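Local coordinates for OxsB protein (Bacillus megaterium, PDB 5UL3) that catalyses the oxidative ring contraction of dAMP to an oxetane aldehyde in oxetanocin A biosynthesis, using cobalamin, a [4Fe-4S] cluster and S-adenosylmethionine, at residues 67-72 with 104-109; 373-378 with 414-419; 481-486 with 588-593. All coordinates share one frame; numbering follows the deposited sequence. Where two conformers were deposited one is given.

Contact 1 of 3, residues 67-72 with 104-109; sequences SSKIHV and CFLSCE
I70 and F105 form an antiparallel hydrogen-bonded pair: I70 N gives its hydrogen to F105 O (3.0 Å) and F105 N returns one to I70 O (2.8 Å). One residue beyond the strand, S107 N donates to S68 O at 2.7 Å. S107 has a left-handed backbone (phi 53°, psi 43°), and here the chain turns out of the strand. Water 1 fills in where the ladder stops, donating to S67 O and F105 O and accepting from C108 N. F105 O is gripped by both an amide and a water.

On the face carrying K69, H71 and C104, the thiol is the central piece. Its SG, anti to the backbone N (chi1 -172°), lies 3.5 Å above the H71 ring plane, displaced toward the rim, and is 3.6 Å from K69 CG. A small, polarisable sulfur suits this niche between an imidazole face and an aliphatic chain. The ring's rotation is fixed from outside, ND1 bonding to Y102 OH and NE2 to E65 OE2. On the other face of the sheet, V72 CG2 lies at the edge of the F105 ring, near its plane, 3.9 Å from CD2. W88 and W92 meet this phenyl edge-to-face, and L111 of helix 109-115 also packs on it. The pairing joins the last two strands of a four-stranded antiparallel sheet, consistent with the N-terminal domain of unknown function, with 102-106 at its border.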
ATOM      1  N   SER A  67      45.401  -3.599  -5.656  0.50 46.43           N
ATOM      2  CA  SER A  67      45.012  -3.840  -4.270  0.50 48.22           C
ATOM      3  C   SER A  67      45.839  -3.039  -3.268  0.50 46.32           C
ATOM      4  O   SER A  67      45.430  -2.928  -2.107  0.50 43.32           O
ATOM      5  CB  SER A  67      45.108  -5.332  -3.937  0.50 46.46           C
ATOM      6  OG  SER A  67      46.453  -5.741  -3.769  0.50 49.37           O
ATOM      7  N   SER A  68      46.975  -2.474  -3.685  0.50 47.96           N
ATOM      8  CA  SER A  68      47.844  -1.713  -2.797  0.50 46.35           C
ATOM      9  C   SER A  68      47.681  -0.205  -2.944  0.50 43.53           C
ATOM     10  O   SER A  68      48.297   0.543  -2.180  0.50 43.81           O
ATOM     11  CB  SER A  68      49.311  -2.088  -3.040  0.50 48.02           C
ATOM     12  OG  SER A  68      49.757  -1.612  -4.298  0.50 53.12           O
ATOM     13  N   LYS A  69      46.883   0.252  -3.907  1.00 43.96           N
ATOM     14  CA  LYS A  69      46.554   1.666  -4.080  0.50 42.56           C
ATOM     15  C   LYS A  69      45.074   1.772  -4.436  1.00 38.70           C
ATOM     16  O   LYS A  69      44.687   1.440  -5.561  1.00 37.50           O
ATOM     17  CB  LYS A  69      47.426   2.299  -5.165  0.50 45.66           C
ATOM     18  CG  LYS A  69      47.495   3.811  -5.117  0.50 49.22           C
ATOM     19  CD  LYS A  69      48.608   4.333  -6.019  0.50 51.08           C
ATOM     20  CE  LYS A  69      48.734   5.847  -5.929  0.50 53.36           C
ATOM     21  NZ  LYS A  69      49.770   6.368  -6.867  0.50 58.77           N
ATOM     22  N   ILE A  70      44.260   2.238  -3.487  1.00 39.95           N
ATOM     23  CA  ILE A  70      42.808   2.349  -3.644  1.00 35.91           C
ATOM     24  C   ILE A  70      42.400   3.792  -3.355  1.00 29.15           C
ATOM     25  O   ILE A  70      42.601   4.283  -2.237  1.00 34.45           O
ATOM     26  CB  ILE A  70      42.061   1.383  -2.705  1.00 34.68           C
ATOM     27  CG1 ILE A  70      42.410  -0.071  -3.030  1.00 31.97           C
ATOM     28  CG2 ILE A  70      40.535   1.621  -2.744  1.00 35.63           C
ATOM     29  CD1 ILE A  70      41.893  -1.053  -2.001  1.00 37.57           C
ATOM     30  N   HIS A  71      41.823   4.467  -4.352  1.00 33.04           N
ATOM     31  CA  HIS A  71      41.305   5.821  -4.178  1.00 32.48           C
ATOM     32  C   HIS A  71      39.830   5.760  -3.822  1.00 28.94           C
ATOM     33  O   HIS A  71      39.095   4.945  -4.374  1.00 29.37           O
ATOM     34  CB  HIS A  71      41.452   6.641  -5.457  1.00 37.90           C
ATOM     35  CG  HIS A  71      42.850   6.699  -5.987  1.00 43.24           C
ATOM     36  ND1 HIS A  71      43.725   7.714  -5.668  1.00 45.31           N
ATOM     37  CD2 HIS A  71      43.514   5.873  -6.826  1.00 48.33           C
ATOM     38  CE1 HIS A  71      44.876   7.503  -6.280  1.00 55.04           C
ATOM     39  NE2 HIS A  71      44.774   6.394  -6.991  1.00 46.87           N
ATOM     40  N   VAL A  72      39.398   6.647  -2.934  1.00 33.89           N
ATOM     41  CA  VAL A  72      38.004   6.695  -2.507  1.00 31.71           C
ATOM     42  C   VAL A  72      37.512   8.131  -2.629  1.00 26.39           C
ATOM     43  O   VAL A  72      38.097   9.042  -2.028  1.00 31.09           O
ATOM     44  CB  VAL A  72      37.822   6.179  -1.069  1.00 28.68           C
ATOM     45  CG1 VAL A  72      36.324   6.013  -0.746  1.00 26.62           C
ATOM     46  CG2 VAL A  72      38.563   4.856  -0.872  1.00 25.95           C
ATOM     47  N   CYS A 104      43.467   8.242  -0.524  1.00 37.30           N
ATOM     48  CA  CYS A 104      44.139   7.128  -1.171  1.00 34.78           C
ATOM     49  C   CYS A 104      44.691   6.211  -0.082  1.00 40.30           C
ATOM     50  O   CYS A 104      45.429   6.664   0.799  1.00 42.35           O
ATOM     51  CB  CYS A 104      45.255   7.619  -2.093  1.00 38.76           C
ATOM     52  SG  CYS A 104      45.943   6.298  -3.075  1.00 49.45           S
ATOM     53  N   PHE A 105      44.312   4.938  -0.132  1.00 37.34           N
ATOM     54  CA  PHE A 105      44.743   3.945   0.845  1.00 35.10           C
ATOM     55  C   PHE A 105      45.859   3.110   0.234  1.00 41.23           C
ATOM     56  O   PHE A 105      45.668   2.487  -0.815  1.00 34.66           O
ATOM     57  CB  PHE A 105      43.577   3.058   1.282  1.00 37.10           C
ATOM     58  CG  PHE A 105      42.602   3.764   2.166  1.00 33.66           C
ATOM     59  CD1 PHE A 105      42.928   4.043   3.483  1.00 33.60           C
ATOM     60  CD2 PHE A 105      41.369   4.179   1.676  1.00 34.22           C
ATOM     61  CE1 PHE A 105      42.048   4.708   4.307  1.00 34.35           C
ATOM     62  CE2 PHE A 105      40.488   4.857   2.498  1.00 33.51           C
ATOM     63  CZ  PHE A 105      40.823   5.112   3.815  1.00 34.58           C
ATOM     64  N   LEU A 106      47.017   3.099   0.892  1.00 43.97           N
ATOM     65  CA  LEU A 106      48.233   2.497   0.357  1.00 43.84           C
ATOM     66  C   LEU A 106      48.584   1.239   1.140  1.00 39.49           C
ATOM     67  O   LEU A 106      48.599   1.257   2.375  1.00 39.48           O
ATOM     68  CB  LEU A 106      49.388   3.498   0.415  1.00 45.67           C
ATOM     69  CG  LEU A 106      49.114   4.813  -0.305  1.00 49.09           C
ATOM     70  CD1 LEU A 106      50.152   5.866   0.070  1.00 55.43           C
ATOM     71  CD2 LEU A 106      49.117   4.572  -1.793  1.00 42.69           C
ATOM     72  N   SER A 107      48.863   0.153   0.413  1.00 39.31           N
ATOM     73  CA  SER A 107      49.249  -1.128   1.009  1.00 42.92           C
ATOM     74  C   SER A 107      48.249  -1.595   2.065  1.00 48.08           C
ATOM     75  O   SER A 107      48.621  -2.094   3.131  1.00 43.18           O
ATOM     76  CB  SER A 107      50.665  -1.041   1.581  1.00 41.28           C
ATOM     77  OG  SER A 107      51.548  -0.661   0.537  1.00 42.20           O
ATOM     78  N   CYS A 108      46.961  -1.454   1.751  1.00 40.87           N
ATOM     79  CA  CYS A 108      45.877  -1.881   2.632  1.00 45.05           C
ATOM     80  C   CYS A 108      45.265  -3.138   2.023  1.00 48.57           C
ATOM     81  O   CYS A 108      44.203  -3.103   1.398  1.00 49.62           O
ATOM     82  CB  CYS A 108      44.857  -0.767   2.810  1.00 35.13           C
ATOM     83  SG  CYS A 108      45.500   0.658   3.724  1.00 45.81           S
ATOM     84  N   GLU A 109      45.949  -4.266   2.229  1.00 51.46           N
ATOM     85  CA  GLU A 109      45.602  -5.492   1.515  1.00 56.83           C
ATOM     86  C   GLU A 109      44.185  -5.955   1.838  1.00 49.13           C
ATOM     87  O   GLU A 109      43.433  -6.350   0.937  1.00 53.03           O
ATOM     88  CB  GLU A 109      46.610  -6.594   1.846  1.00 65.06           C
ATOM     89  CG  GLU A 109      46.455  -7.836   0.974  1.00 77.53           C
ATOM     90  CD  GLU A 109      47.204  -9.039   1.518  1.00 83.90           C
ATOM     91  OE1 GLU A 109      48.147  -8.850   2.316  1.00 91.29           O
ATOM     92  OE2 GLU A 109      46.840 -10.177   1.150  1.00 80.56           O
TER
HETATM   93  O   HOH W   1      45.651  -0.244  -0.403  1.00 40.34           O

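Contact 2 of 3, residues 373-378 with 414-419; sequences TEAQRI and VERLKM
M419 reaches across to A375 and I378. Its CB starts toward the partner helix, and CG, anti to the backbone N (chi1 -176°), settles 3.6 Å from A375 O and 3.7 Å from I378 CB. SD comes next, 3.9 Å from A375 CB and touching I378 CB as well. A bend at chi3 then turns CE to the R416 side chain of its own helix, 3.5 Å from CD. The small alanine lets the helices approach, and the unbranched, flexible methionine can follow the surface it meets.

Beside this apolar patch the R416 chain, bent at chi2 and chi3, brings its end to the other helix, NE 4.1 Å from A375 CB. NH2 makes a long salt bridge to E374 OE1 (3.9 Å), the carboxylate and guanidinium planes 71° apart. Stronger fixings come from outside: R416 NH1 donates to S402 O, and E374 OE2 accepts from L369 N. Helices 374-386 and 410-426 run nearly parallel here, 20° apart with axes 9.6 Å from each other. They follow strands 357-360 and 393-398 of the partial TIM barrel; helix 335-351 touches the first through R377, and helix 510-519 covers the second through L417.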
ATOM      1  N   THR A 373       4.139  13.999  20.942  1.00 35.18           N
ATOM      2  CA  THR A 373       4.479  15.055  19.998  1.00 33.14           C
ATOM      3  C   THR A 373       4.198  14.662  18.547  1.00 29.30           C
ATOM      4  O   THR A 373       4.710  15.321  17.634  1.00 31.70           O
ATOM      5  CB  THR A 373       5.955  15.448  20.136  1.00 35.48           C
ATOM      6  OG1 THR A 373       6.783  14.308  19.863  1.00 39.13           O
ATOM      7  CG2 THR A 373       6.260  15.972  21.542  1.00 41.70           C
ATOM      8  N   GLU A 374       3.421  13.600  18.325  1.00 33.24           N
ATOM      9  CA  GLU A 374       3.196  13.120  16.955  1.00 28.18           C
ATOM     10  C   GLU A 374       2.571  14.198  16.076  1.00 31.49           C
ATOM     11  O   GLU A 374       2.928  14.332  14.895  1.00 30.53           O
ATOM     12  CB  GLU A 374       2.325  11.853  16.972  1.00 26.41           C
ATOM     13  CG  GLU A 374       0.986  11.976  17.709  1.00 34.04           C
ATOM     14  CD  GLU A 374       1.075  11.506  19.160  1.00 36.62           C
ATOM     15  OE1 GLU A 374       0.044  11.081  19.727  1.00 46.02           O
ATOM     16  OE2 GLU A 374       2.187  11.534  19.725  1.00 37.04           O
ATOM     17  N   ALA A 375       1.636  14.981  16.626  1.00 32.95           N
ATOM     18  CA  ALA A 375       1.004  16.022  15.818  1.00 32.91           C
ATOM     19  C   ALA A 375       2.004  17.101  15.418  1.00 35.48           C
ATOM     20  O   ALA A 375       1.945  17.615  14.292  1.00 30.01           O
ATOM     21  CB  ALA A 375      -0.185  16.633  16.557  1.00 29.54           C
ATOM     22  N   GLN A 376       2.946  17.449  16.314  1.00 28.46           N
ATOM     23  CA  GLN A 376       3.937  18.455  15.951  1.00 32.79           C
ATOM     24  C   GLN A 376       4.897  17.931  14.891  1.00 29.48           C
ATOM     25  O   GLN A 376       5.368  18.699  14.049  1.00 28.36           O
ATOM     26  CB  GLN A 376       4.708  18.926  17.190  1.00 36.84           C
ATOM     27  CG  GLN A 376       5.603  20.135  16.906  1.00 32.85           C
ATOM     28  CD  GLN A 376       4.803  21.329  16.407  1.00 41.95           C
ATOM     29  OE1 GLN A 376       3.759  21.665  16.969  1.00 42.63           O
ATOM     30  NE2 GLN A 376       5.273  21.960  15.335  1.00 36.35           N
ATOM     31  N   ARG A 377       5.191  16.631  14.910  1.00 27.21           N
ATOM     32  CA  ARG A 377       5.996  16.050  13.845  1.00 28.23           C
ATOM     33  C   ARG A 377       5.317  16.220  12.484  1.00 23.74           C
ATOM     34  O   ARG A 377       5.974  16.555  11.491  1.00 24.84           O
ATOM     35  CB  ARG A 377       6.249  14.574  14.141  1.00 26.26           C
ATOM     36  CG  ARG A 377       6.890  13.822  12.998  1.00 26.76           C
ATOM     37  CD  ARG A 377       7.288  12.417  13.397  1.00 28.46           C
ATOM     38  NE  ARG A 377       7.738  11.633  12.251  1.00 25.59           N
ATOM     39  CZ  ARG A 377       6.921  11.070  11.362  1.00 23.43           C
ATOM     40  NH1 ARG A 377       5.596  11.210  11.474  1.00 24.43           N
ATOM     41  NH2 ARG A 377       7.425  10.357  10.358  1.00 24.61           N
ATOM     42  N   ILE A 378       4.009  15.971  12.417  1.00 23.86           N
ATOM     43  CA  ILE A 378       3.304  16.130  11.144  1.00 24.19           C
ATOM     44  C   ILE A 378       3.321  17.594  10.711  1.00 27.09           C
ATOM     45  O   ILE A 378       3.560  17.911   9.539  1.00 26.35           O
ATOM     46  CB  ILE A 378       1.868  15.580  11.256  1.00 24.61           C
ATOM     47  CG1 ILE A 378       1.872  14.079  11.603  1.00 25.79           C
ATOM     48  CG2 ILE A 378       1.077  15.846   9.951  1.00 24.24           C
ATOM     49  CD1 ILE A 378       2.589  13.179  10.591  1.00 25.53           C
ATOM     50  N   VAL A 414      -8.436  20.015  19.448  1.00 30.85           N
ATOM     51  CA  VAL A 414      -8.233  21.260  18.715  1.00 30.70           C
ATOM     52  C   VAL A 414      -6.845  21.293  18.075  1.00 34.30           C
ATOM     53  O   VAL A 414      -6.688  21.760  16.939  1.00 27.96           O
ATOM     54  CB  VAL A 414      -8.485  22.476  19.628  1.00 28.61           C
ATOM     55  CG1 VAL A 414      -8.138  23.768  18.890  1.00 30.85           C
ATOM     56  CG2 VAL A 414      -9.958  22.502  20.057  1.00 30.37           C
ATOM     57  N   GLU A 415      -5.827  20.799  18.780  0.50 29.85           N
ATOM     58  CA  GLU A 415      -4.500  20.705  18.174  0.50 33.85           C
ATOM     59  C   GLU A 415      -4.481  19.676  17.048  0.50 31.39           C
ATOM     60  O   GLU A 415      -3.745  19.840  16.068  0.50 29.73           O
ATOM     61  CB  GLU A 415      -3.455  20.368  19.247  0.50 33.44           C
ATOM     62  CG  GLU A 415      -1.999  20.409  18.769  0.50 37.72           C
ATOM     63  CD  GLU A 415      -1.524  21.813  18.404  0.50 38.09           C
ATOM     64  OE1 GLU A 415      -0.784  21.949  17.408  0.50 42.73           O
ATOM     65  OE2 GLU A 415      -1.889  22.777  19.111  0.50 39.93           O
ATOM     66  N   ARG A 416      -5.297  18.625  17.160  1.00 26.18           N
ATOM     67  CA  ARG A 416      -5.417  17.654  16.083  1.00 28.71           C
ATOM     68  C   ARG A 416      -6.037  18.290  14.842  1.00 28.40           C
ATOM     69  O   ARG A 416      -5.577  18.049  13.717  1.00 25.39           O
ATOM     70  CB  ARG A 416      -6.243  16.465  16.570  1.00 33.06           C
ATOM     71  CG  ARG A 416      -6.085  15.201  15.771  1.00 36.73           C
ATOM     72  CD  ARG A 416      -4.642  15.015  15.289  1.00 32.87           C
ATOM     73  NE  ARG A 416      -3.715  14.598  16.336  1.00 34.17           N
ATOM     74  CZ  ARG A 416      -3.411  13.330  16.606  1.00 28.96           C
ATOM     75  NH1 ARG A 416      -3.977  12.345  15.928  1.00 27.45           N
ATOM     76  NH2 ARG A 416      -2.541  13.043  17.555  1.00 29.29           N
ATOM     77  N   LEU A 417      -7.074  19.119  15.026  1.00 25.42           N
ATOM     78  CA  LEU A 417      -7.674  19.817  13.887  1.00 26.59           C
ATOM     79  C   LEU A 417      -6.664  20.747  13.223  1.00 29.05           C
ATOM     80  O   LEU A 417      -6.584  20.810  11.988  1.00 27.41           O
ATOM     81  CB  LEU A 417      -8.911  20.594  14.339  1.00 28.47           C
ATOM     82  CG  LEU A 417      -9.616  21.378  13.235  1.00 26.55           C
ATOM     83  CD1 LEU A 417     -10.171  20.424  12.188  1.00 30.51           C
ATOM     84  CD2 LEU A 417     -10.726  22.231  13.847  1.00 30.82           C
ATOM     85  N   LYS A 418      -5.864  21.458  14.025  1.00 26.28           N
ATOM     86  CA  LYS A 418      -4.796  22.278  13.451  1.00 28.95           C
ATOM     87  C   LYS A 418      -3.839  21.439  12.607  1.00 29.78           C
ATOM     88  O   LYS A 418      -3.455  21.840  11.501  1.00 25.77           O
ATOM     89  CB  LYS A 418      -4.030  23.003  14.558  1.00 25.55           C
ATOM     90  CG  LYS A 418      -2.798  23.738  14.041  1.00 30.31           C
ATOM     91  CD  LYS A 418      -2.096  24.547  15.154  1.00 35.98           C
ATOM     92  CE  LYS A 418      -0.873  25.276  14.589  1.00 42.01           C
ATOM     93  NZ  LYS A 418       0.044  25.800  15.659  1.00 46.81           N
ATOM     94  N   MET A 419      -3.447  20.268  13.108  1.00 27.70           N
ATOM     95  CA  MET A 419      -2.549  19.394  12.355  1.00 29.13           C
ATOM     96  C   MET A 419      -3.174  18.972  11.030  1.00 26.72           C
ATOM     97  O   MET A 419      -2.521  19.008   9.976  1.00 26.56           O
ATOM     98  CB  MET A 419      -2.191  18.157  13.192  1.00 28.91           C
ATOM     99  CG  MET A 419      -1.163  17.219  12.529  1.00 27.58           C
ATOM    100  SD  MET A 419      -1.448  15.502  13.039  1.00 27.46           S
ATOM    101  CE  MET A 419      -2.975  15.198  12.167  1.00 28.68           C
TER
HETATM  102  O   HOH W   2      -2.311  10.986  19.133  1.00 45.62           O
HETATM  103  O   HOH W   3       1.000  23.626  16.830  1.00 52.70           O

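Contact 3 of 3, residues 481-486 with 588-593; sequences KGLDNL and KTNGNL. With EDO (1,2-ethanediol), chain Q.
The junction between the radical SAM region and the start of the long helix 588-617, which probably belongs to the C-terminal helix bundle, is made by N590 with G482, L483 and L486. N590 ND2 donates to G482 O at 2.9 Å in a nearly straight bond (170°). The acceptor lies in the amide plane of N590, whereas the donor stands 40° out of the carbonyl plane. The same ND2 also bonds to M480 O, so the buried amide reads two backbone carbonyls of one loop, a task well suited to asparagine. G482 has a positive phi of 78°, favourable to glycine. D587 accepts G482 N on OD2 and N590 N on OD1, tying the loop to the first turn of the helix.

Next to this polar bond, L593 CD1 receives L483 CD2 at 3.6 Å and L486 CD1 at 3.8 Å; L483 crosses L593 at about a right angle. L483 CD2 also lies 3.5 Å from N590 OD1, where the two side chains cross. T589 OG1 shares a hydrogen bond with O2 of a 1,2-ethanediol, probably from the crystallisation liquor. Helix 620-648 packs on L483 and L593 through L648, and on L593 through L644 too, while helix 484-493 leads away from the loop.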
ATOM      1  N   LYS A 481     -25.324 -11.442  14.252  1.00 36.37           N
ATOM      2  CA  LYS A 481     -26.571 -12.146  14.531  1.00 37.51           C
ATOM      3  C   LYS A 481     -27.728 -11.177  14.352  1.00 27.74           C
ATOM      4  O   LYS A 481     -27.763 -10.121  14.995  1.00 35.57           O
ATOM      5  CB  LYS A 481     -26.560 -12.730  15.944  1.00 38.12           C
ATOM      6  CG  LYS A 481     -25.614 -13.908  16.096  1.00 44.43           C
ATOM      7  CD  LYS A 481     -25.752 -14.591  17.450  1.00 44.24           C
ATOM      8  CE  LYS A 481     -24.907 -15.854  17.490  1.00 55.15           C
ATOM      9  NZ  LYS A 481     -24.978 -16.524  18.817  1.00 67.77           N
ATOM     10  N   GLY A 482     -28.670 -11.546  13.495  1.00 29.77           N
ATOM     11  CA  GLY A 482     -29.830 -10.720  13.229  1.00 38.00           C
ATOM     12  C   GLY A 482     -29.505  -9.576  12.292  1.00 39.67           C
ATOM     13  O   GLY A 482     -28.376  -9.406  11.834  1.00 33.72           O
ATOM     14  N   LEU A 483     -30.520  -8.755  12.029  1.00 36.60           N
ATOM     15  CA  LEU A 483     -30.431  -7.672  11.058  1.00 37.90           C
ATOM     16  C   LEU A 483     -30.154  -6.306  11.682  1.00 31.98           C
ATOM     17  O   LEU A 483     -29.961  -5.336  10.936  1.00 36.67           O
ATOM     18  CB  LEU A 483     -31.728  -7.604  10.236  1.00 30.85           C
ATOM     19  CG  LEU A 483     -32.065  -8.833   9.387  1.00 37.17           C
ATOM     20  CD1 LEU A 483     -33.478  -8.740   8.800  1.00 39.36           C
ATOM     21  CD2 LEU A 483     -31.045  -9.028   8.269  1.00 33.91           C
ATOM     22  N   ASP A 484     -30.113  -6.203  13.017  1.00 29.51           N
ATOM     23  CA  ASP A 484     -29.998  -4.897  13.673  1.00 32.81           C
ATOM     24  C   ASP A 484     -28.757  -4.135  13.210  1.00 37.24           C
ATOM     25  O   ASP A 484     -28.820  -2.928  12.956  1.00 30.10           O
ATOM     26  CB  ASP A 484     -29.953  -5.058  15.196  1.00 38.10           C
ATOM     27  CG  ASP A 484     -31.315  -5.330  15.802  1.00 50.05           C
ATOM     28  OD1 ASP A 484     -32.315  -5.324  15.056  1.00 45.27           O
ATOM     29  OD2 ASP A 484     -31.372  -5.546  17.034  1.00 48.55           O
ATOM     30  N   ASN A 485     -27.606  -4.811  13.153  1.00 33.00           N
ATOM     31  CA  ASN A 485     -26.376  -4.116  12.760  1.00 33.22           C
ATOM     32  C   ASN A 485     -26.442  -3.622  11.316  1.00 31.41           C
ATOM     33  O   ASN A 485     -25.867  -2.571  11.001  1.00 31.82           O
ATOM     34  CB  ASN A 485     -25.154  -5.021  12.919  1.00 29.41           C
ATOM     35  CG  ASN A 485     -24.828  -5.347  14.374  1.00 34.43           C
ATOM     36  OD1 ASN A 485     -23.955  -6.153  14.634  1.00 30.43           O
ATOM     37  ND2 ASN A 485     -25.543  -4.742  15.315  1.00 35.01           N
ATOM     38  N   LEU A 486     -27.125  -4.354  10.430  1.00 28.78           N
ATOM     39  CA  LEU A 486     -27.270  -3.863   9.058  1.00 30.14           C
ATOM     40  C   LEU A 486     -28.138  -2.616   9.021  1.00 35.48           C
ATOM     41  O   LEU A 486     -27.818  -1.654   8.318  1.00 28.91           O
ATOM     42  CB  LEU A 486     -27.850  -4.946   8.142  1.00 27.00           C
ATOM     43  CG  LEU A 486     -27.077  -6.268   8.004  1.00 29.13           C
ATOM     44  CD1 LEU A 486     -27.839  -7.232   7.108  1.00 31.15           C
ATOM     45  CD2 LEU A 486     -25.624  -6.061   7.497  1.00 29.92           C
ATOM     46  N   LYS A 588     -27.640 -17.568   9.002  1.00 37.24           N
ATOM     47  CA  LYS A 588     -27.827 -17.967   7.602  1.00 36.18           C
ATOM     48  C   LYS A 588     -28.472 -16.873   6.763  1.00 33.30           C
ATOM     49  O   LYS A 588     -28.175 -16.758   5.569  1.00 37.22           O
ATOM     50  CB  LYS A 588     -28.680 -19.231   7.505  1.00 45.39           C
ATOM     51  CG  LYS A 588     -27.968 -20.537   7.827  1.00 66.93           C
ATOM     52  CD  LYS A 588     -28.781 -21.725   7.301  1.00 72.65           C
ATOM     53  CE  LYS A 588     -28.291 -23.053   7.862  1.00 70.06           C
ATOM     54  NZ  LYS A 588     -28.609 -23.199   9.312  1.00 81.74           N
ATOM     55  N   THR A 589     -29.377 -16.086   7.349  1.00 35.30           N
ATOM     56  CA  THR A 589     -29.970 -14.974   6.612  1.00 38.81           C
ATOM     57  C   THR A 589     -28.900 -13.966   6.205  1.00 34.21           C
ATOM     58  O   THR A 589     -28.802 -13.577   5.030  1.00 34.95           O
ATOM     59  CB  THR A 589     -31.047 -14.292   7.457  1.00 43.03           C
ATOM     60  OG1 THR A 589     -32.032 -15.256   7.858  1.00 50.11           O
ATOM     61  CG2 THR A 589     -31.730 -13.212   6.656  1.00 33.28           C
ATOM     62  N   ASN A 590     -28.084 -13.546   7.170  1.00 29.93           N
ATOM     63  CA  ASN A 590     -26.983 -12.630   6.870  1.00 31.99           C
ATOM     64  C   ASN A 590     -26.032 -13.218   5.835  1.00 34.75           C
ATOM     65  O   ASN A 590     -25.605 -12.516   4.906  1.00 37.93           O
ATOM     66  CB  ASN A 590     -26.256 -12.264   8.157  1.00 30.66           C
ATOM     67  CG  ASN A 590     -27.091 -11.367   9.044  1.00 31.99           C
ATOM     68  OD1 ASN A 590     -28.079 -10.799   8.587  1.00 31.06           O
ATOM     69  ND2 ASN A 590     -26.699 -11.226  10.307  1.00 31.12           N
ATOM     70  N   GLY A 591     -25.706 -14.510   5.950  1.00 32.04           N
ATOM     71  CA  GLY A 591     -24.926 -15.163   4.903  1.00 34.77           C
ATOM     72  C   GLY A 591     -25.592 -15.115   3.538  1.00 35.66           C
ATOM     73  O   GLY A 591     -24.928 -14.913   2.511  1.00 31.58           O
ATOM     74  N   ASN A 592     -26.911 -15.314   3.499  1.00 32.20           N
ATOM     75  CA  ASN A 592     -27.630 -15.231   2.232  1.00 30.01           C
ATOM     76  C   ASN A 592     -27.628 -13.809   1.682  1.00 28.88           C
ATOM     77  O   ASN A 592     -27.542 -13.613   0.465  1.00 33.22           O
ATOM     78  CB  ASN A 592     -29.072 -15.724   2.397  1.00 35.20           C
ATOM     79  CG  ASN A 592     -29.156 -17.206   2.682  1.00 40.59           C
ATOM     80  OD1 ASN A 592     -28.197 -17.950   2.467  1.00 36.93           O
ATOM     81  ND2 ASN A 592     -30.318 -17.650   3.159  1.00 44.01           N
ATOM     82  N   LEU A 593     -27.736 -12.812   2.558  1.00 28.98           N
ATOM     83  CA  LEU A 593     -27.716 -11.427   2.109  1.00 30.42           C
ATOM     84  C   LEU A 593     -26.339 -11.045   1.571  1.00 34.99           C
ATOM     85  O   LEU A 593     -26.231 -10.351   0.550  1.00 30.65           O
ATOM     86  CB  LEU A 593     -28.112 -10.507   3.256  1.00 32.52           C
ATOM     87  CG  LEU A 593     -29.579 -10.495   3.674  1.00 32.20           C
ATOM     88  CD1 LEU A 593     -29.677  -9.730   4.989  1.00 30.21           C
ATOM     89  CD2 LEU A 593     -30.424  -9.847   2.605  1.00 32.41           C
TER
HETATM   90  C1  EDO Q 816     -32.976 -19.761   6.154  1.00 66.00           C
HETATM   91  O1  EDO Q 816     -31.786 -20.505   5.863  1.00 71.61           O
HETATM   92  C2  EDO Q 816     -32.652 -18.274   6.126  1.00 59.47           C
HETATM   93  O2  EDO Q 816     -33.596 -17.547   6.915  1.00 54.45           O

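In the fold
The three contacts lie in different parts of the fold and share no helix or strand. Contact 1 belongs to a separate antiparallel sheet far toward the N-terminal end, about 75 Å centre to centre from contact 3, on opposite sides of the chain's centre. Contact 2 is the most buried, between two helices of the barrel, and the side chain of R416 there is about 12 Å from the iron-sulfur cluster; the other two are partly buried and away from annotated sites. Their chemistry follows: backbone ladder bonds in the sheet, apolar helix packing with a long ion pair in the barrel, and an asparagine-to-carbonyl bond over leucines where a loop meets a helix.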